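Local coordinates for virulent strain associated lipoprotein (Borreliella spielmanii A14S, PDB 6FZZ) that is an outer surface lipoprotein of the pFam54 family and probably binds glutathione, like BBE31 of Borrelia burgdorferi, at residues N20-L25 and E142-L147. Sequence-based numbering, arbitrary orientation.
Sequences NDLRNL and ENLKNL
The carboxylate of D21 meets the aliphatic end of K145 rather than its charge: K145 CE lies 3.6 Å from D21 OD2, displaced out of the carboxylate plane on the side of CB and OD2, without sitting squarely over the face. The lysine chain runs extended as far as CE, where chi4 (-88°) turns NZ aside, leaving it 4.5 Å from D21 OD2, beyond a salt bridge. Each charge finds its partner within its own helix instead, D21 with K17 and K145 with E149. The pair touches through the lysine CE, which meets both the carboxylate and CB of D21, and attraction between the opposite charges may still contribute. On the far side of helix 20-25 another flat group, the amide of N24, folds back on N20: N24 ND2 donates to N20 O over 2.9 Å from above the carbonyl plane, while N24 N reaches the same oxygen from the opposite face.

The apolar grip belongs to L22, whose two methyls divide the work. CD1 rests against the helix backbone, 3.7 Å from K145 CA, and CD2 meets L144 CD2 at 4.0 Å, with the two leucine side chains crossing at about a right angle. One turn on, L25 CD1 comes to 4.1 Å from K145 CG, against the flank of the lysine chain. L144 also touches I208 of helix 180-209 and, from loops, L133 and I211, so that a third helix joins the cluster.

With axes 10.1 Å apart and inclined by 34°, the segments illustrate leucines packing against a leucine and a lysine's aliphatic part between broadly parallel helices, here 15-41 and 138-170 of an all-helical pFam54 fold.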
ATOM      1  N   ASN A  20      -1.914  13.882  21.803  1.00 26.04           N
ATOM      2  CA  ASN A  20      -2.845  14.462  20.847  1.00 25.36           C
ATOM      3  C   ASN A  20      -2.415  14.163  19.417  1.00 25.06           C
ATOM      4  O   ASN A  20      -3.236  13.790  18.595  1.00 24.46           O
ATOM      5  CB  ASN A  20      -3.006  15.984  21.099  1.00 25.64           C
ATOM      6  CG  ASN A  20      -3.840  16.274  22.329  1.00 25.38           C
ATOM      7  OD1 ASN A  20      -4.683  15.500  22.679  1.00 27.47           O
ATOM      8  ND2 ASN A  20      -3.615  17.359  22.967  1.00 25.26           N
ATOM      9  N   ASP A  21      -1.130  14.345  19.097  1.00 24.26           N
ATOM     10  CA  ASP A  21      -0.703  14.208  17.705  1.00 27.84           C
ATOM     11  C   ASP A  21      -0.884  12.713  17.228  1.00 26.06           C
ATOM     12  O   ASP A  21      -1.189  12.369  16.108  1.00 21.66           O
ATOM     13  CB  ASP A  21       0.777  14.494  17.614  1.00 31.87           C
ATOM     14  CG  ASP A  21       1.116  15.941  17.709  1.00 40.03           C
ATOM     15  OD1 ASP A  21       0.260  16.838  17.426  1.00 41.94           O
ATOM     16  OD2 ASP A  21       2.297  16.156  18.038  1.00 40.93           O
ATOM     17  N   LEU A  22      -0.668  11.842  18.166  1.00 29.21           N
ATOM     18  CA  LEU A  22      -0.690  10.419  17.913  1.00 31.60           C
ATOM     19  C   LEU A  22      -2.121   9.918  17.774  1.00 26.84           C
ATOM     20  O   LEU A  22      -2.436   9.154  16.841  1.00 27.86           O
ATOM     21  CB  LEU A  22       0.103   9.809  19.051  1.00 33.18           C
ATOM     22  CG  LEU A  22       0.828   8.500  18.992  1.00 43.42           C
ATOM     23  CD1 LEU A  22       1.396   8.141  17.626  1.00 40.88           C
ATOM     24  CD2 LEU A  22       1.881   8.544  20.091  1.00 46.06           C
ATOM     25  N   ARG A  23      -3.045  10.434  18.593  1.00 24.79           N
ATOM     26  CA  ARG A  23      -4.449  10.143  18.336  1.00 23.72           C
ATOM     27  C   ARG A  23      -4.888  10.689  17.042  1.00 24.34           C
ATOM     28  O   ARG A  23      -5.635  10.043  16.333  1.00 21.53           O
ATOM     29  CB  ARG A  23      -5.428  10.651  19.440  1.00 27.91           C
ATOM     30  CG  ARG A  23      -5.412   9.806  20.660  1.00 34.76           C
ATOM     31  CD  ARG A  23      -6.209  10.430  21.823  1.00 36.68           C
ATOM     32  NE  ARG A  23      -5.975   9.428  22.782  1.00 42.47           N
ATOM     33  CZ  ARG A  23      -5.408   9.550  23.962  1.00 41.69           C
ATOM     34  NH1 ARG A  23      -5.187  10.724  24.555  1.00 39.66           N
ATOM     35  NH2 ARG A  23      -5.190   8.419  24.600  1.00 39.87           N
ATOM     36  N   ASN A  24      -4.474  11.892  16.714  1.00 23.25           N
ATOM     37  CA  ASN A  24      -4.820  12.443  15.412  1.00 24.30           C
ATOM     38  C   ASN A  24      -4.324  11.565  14.261  1.00 21.29           C
ATOM     39  O   ASN A  24      -5.044  11.314  13.289  1.00 19.52           O
ATOM     40  CB  ASN A  24      -4.259  13.872  15.265  1.00 26.19           C
ATOM     41  CG  ASN A  24      -5.218  14.888  15.831  1.00 33.80           C
ATOM     42  OD1 ASN A  24      -6.327  15.051  15.311  1.00 39.85           O
ATOM     43  ND2 ASN A  24      -4.863  15.489  16.938  1.00 39.90           N
ATOM     44  N   LEU A  25      -3.074  11.161  14.325  1.00 20.19           N
ATOM     45  CA  LEU A  25      -2.514  10.282  13.256  1.00 22.85           C
ATOM     46  C   LEU A  25      -3.281   8.944  13.099  1.00 22.33           C
ATOM     47  O   LEU A  25      -3.601   8.499  11.991  1.00 22.64           O
ATOM     48  CB  LEU A  25      -1.055   9.979  13.588  1.00 25.81           C
ATOM     49  CG  LEU A  25      -0.059  11.088  13.286  1.00 28.42           C
ATOM     50  CD1 LEU A  25       1.265  10.892  14.058  1.00 28.89           C
ATOM     51  CD2 LEU A  25       0.178  11.093  11.763  1.00 32.95           C
ATOM     52  N   GLU A 142       7.084   9.383  21.970  1.00 28.50           N
ATOM     53  CA  GLU A 142       7.913   9.991  20.967  1.00 30.62           C
ATOM     54  C   GLU A 142       8.398   8.970  19.893  1.00 31.08           C
ATOM     55  O   GLU A 142       8.357   9.211  18.685  1.00 23.66           O
ATOM     56  CB  GLU A 142       9.102  10.611  21.629  1.00 36.65           C
ATOM     57  CG  GLU A 142       9.875  11.493  20.695  1.00 44.02           C
ATOM     58  CD  GLU A 142      10.612  12.577  21.459  1.00 55.97           C
ATOM     59  OE1 GLU A 142      10.697  12.464  22.708  1.00 58.43           O
ATOM     60  OE2 GLU A 142      11.092  13.537  20.804  1.00 60.50           O
ATOM     61  N   ASN A 143       8.822   7.814  20.369  1.00 29.20           N
ATOM     62  CA  ASN A 143       9.312   6.760  19.498  1.00 30.11           C
ATOM     63  C   ASN A 143       8.165   6.245  18.618  1.00 26.89           C
ATOM     64  O   ASN A 143       8.313   6.182  17.398  1.00 26.41           O
ATOM     65  CB  ASN A 143       9.938   5.657  20.355  1.00 33.20           C
ATOM     66  CG  ASN A 143      10.700   4.663  19.541  1.00 39.10           C
ATOM     67  OD1 ASN A 143      11.525   5.016  18.706  1.00 41.15           O
ATOM     68  ND2 ASN A 143      10.419   3.409  19.768  1.00 42.63           N
ATOM     69  N   LEU A 144       7.022   5.995  19.239  1.00 24.29           N
ATOM     70  CA  LEU A 144       5.857   5.503  18.567  1.00 26.89           C
ATOM     71  C   LEU A 144       5.406   6.460  17.476  1.00 28.21           C
ATOM     72  O   LEU A 144       5.061   6.029  16.345  1.00 24.54           O
ATOM     73  CB  LEU A 144       4.724   5.192  19.561  1.00 27.16           C
ATOM     74  CG  LEU A 144       3.359   4.802  19.031  1.00 28.46           C
ATOM     75  CD1 LEU A 144       3.441   3.574  18.137  1.00 29.18           C
ATOM     76  CD2 LEU A 144       2.357   4.556  20.179  1.00 32.02           C
ATOM     77  N   LYS A 145       5.395   7.749  17.808  1.00 24.48           N
ATOM     78  CA  LYS A 145       5.010   8.737  16.832  1.00 24.59           C
ATOM     79  C   LYS A 145       5.982   8.761  15.650  1.00 21.98           C
ATOM     80  O   LYS A 145       5.563   8.789  14.528  1.00 22.49           O
ATOM     81  CB  LYS A 145       4.884  10.125  17.450  1.00 25.19           C
ATOM     82  CG  LYS A 145       4.553  11.231  16.405  1.00 27.99           C
ATOM     83  CD  LYS A 145       4.874  12.605  16.984  1.00 33.38           C
ATOM     84  CE  LYS A 145       4.248  13.768  16.215  1.00 34.84           C
ATOM     85  NZ  LYS A 145       5.182  14.169  15.149  1.00 36.34           N
ATOM     86  N   ASN A 146       7.270   8.804  15.907  1.00 24.38           N
ATOM     87  CA  ASN A 146       8.242   8.820  14.853  1.00 24.36           C
ATOM     88  C   ASN A 146       8.167   7.520  14.000  1.00 22.64           C
ATOM     89  O   ASN A 146       8.305   7.610  12.797  1.00 21.73           O
ATOM     90  CB  ASN A 146       9.644   8.947  15.430  1.00 31.19           C
ATOM     91  CG  ASN A 146       9.898  10.311  16.093  1.00 37.89           C
ATOM     92  OD1 ASN A 146       9.268  11.331  15.775  1.00 42.35           O
ATOM     93  ND2 ASN A 146      10.837  10.326  17.017  1.00 40.27           N
ATOM     94  N   LEU A 147       7.994   6.355  14.625  1.00 21.65           N
ATOM     95  CA  LEU A 147       7.888   5.069  13.873  1.00 22.67           C
ATOM     96  C   LEU A 147       6.648   5.069  12.953  1.00 22.17           C
ATOM     97  O   LEU A 147       6.706   4.743  11.775  1.00 20.66           O
ATOM     98  CB  LEU A 147       7.872   3.895  14.817  1.00 23.32           C
ATOM     99  CG  LEU A 147       9.184   3.598  15.569  1.00 22.63           C
ATOM    100  CD1 LEU A 147       8.923   2.579  16.639  1.00 25.44           C
ATOM    101  CD2 LEU A 147      10.250   3.047  14.661  1.00 23.42           C
TER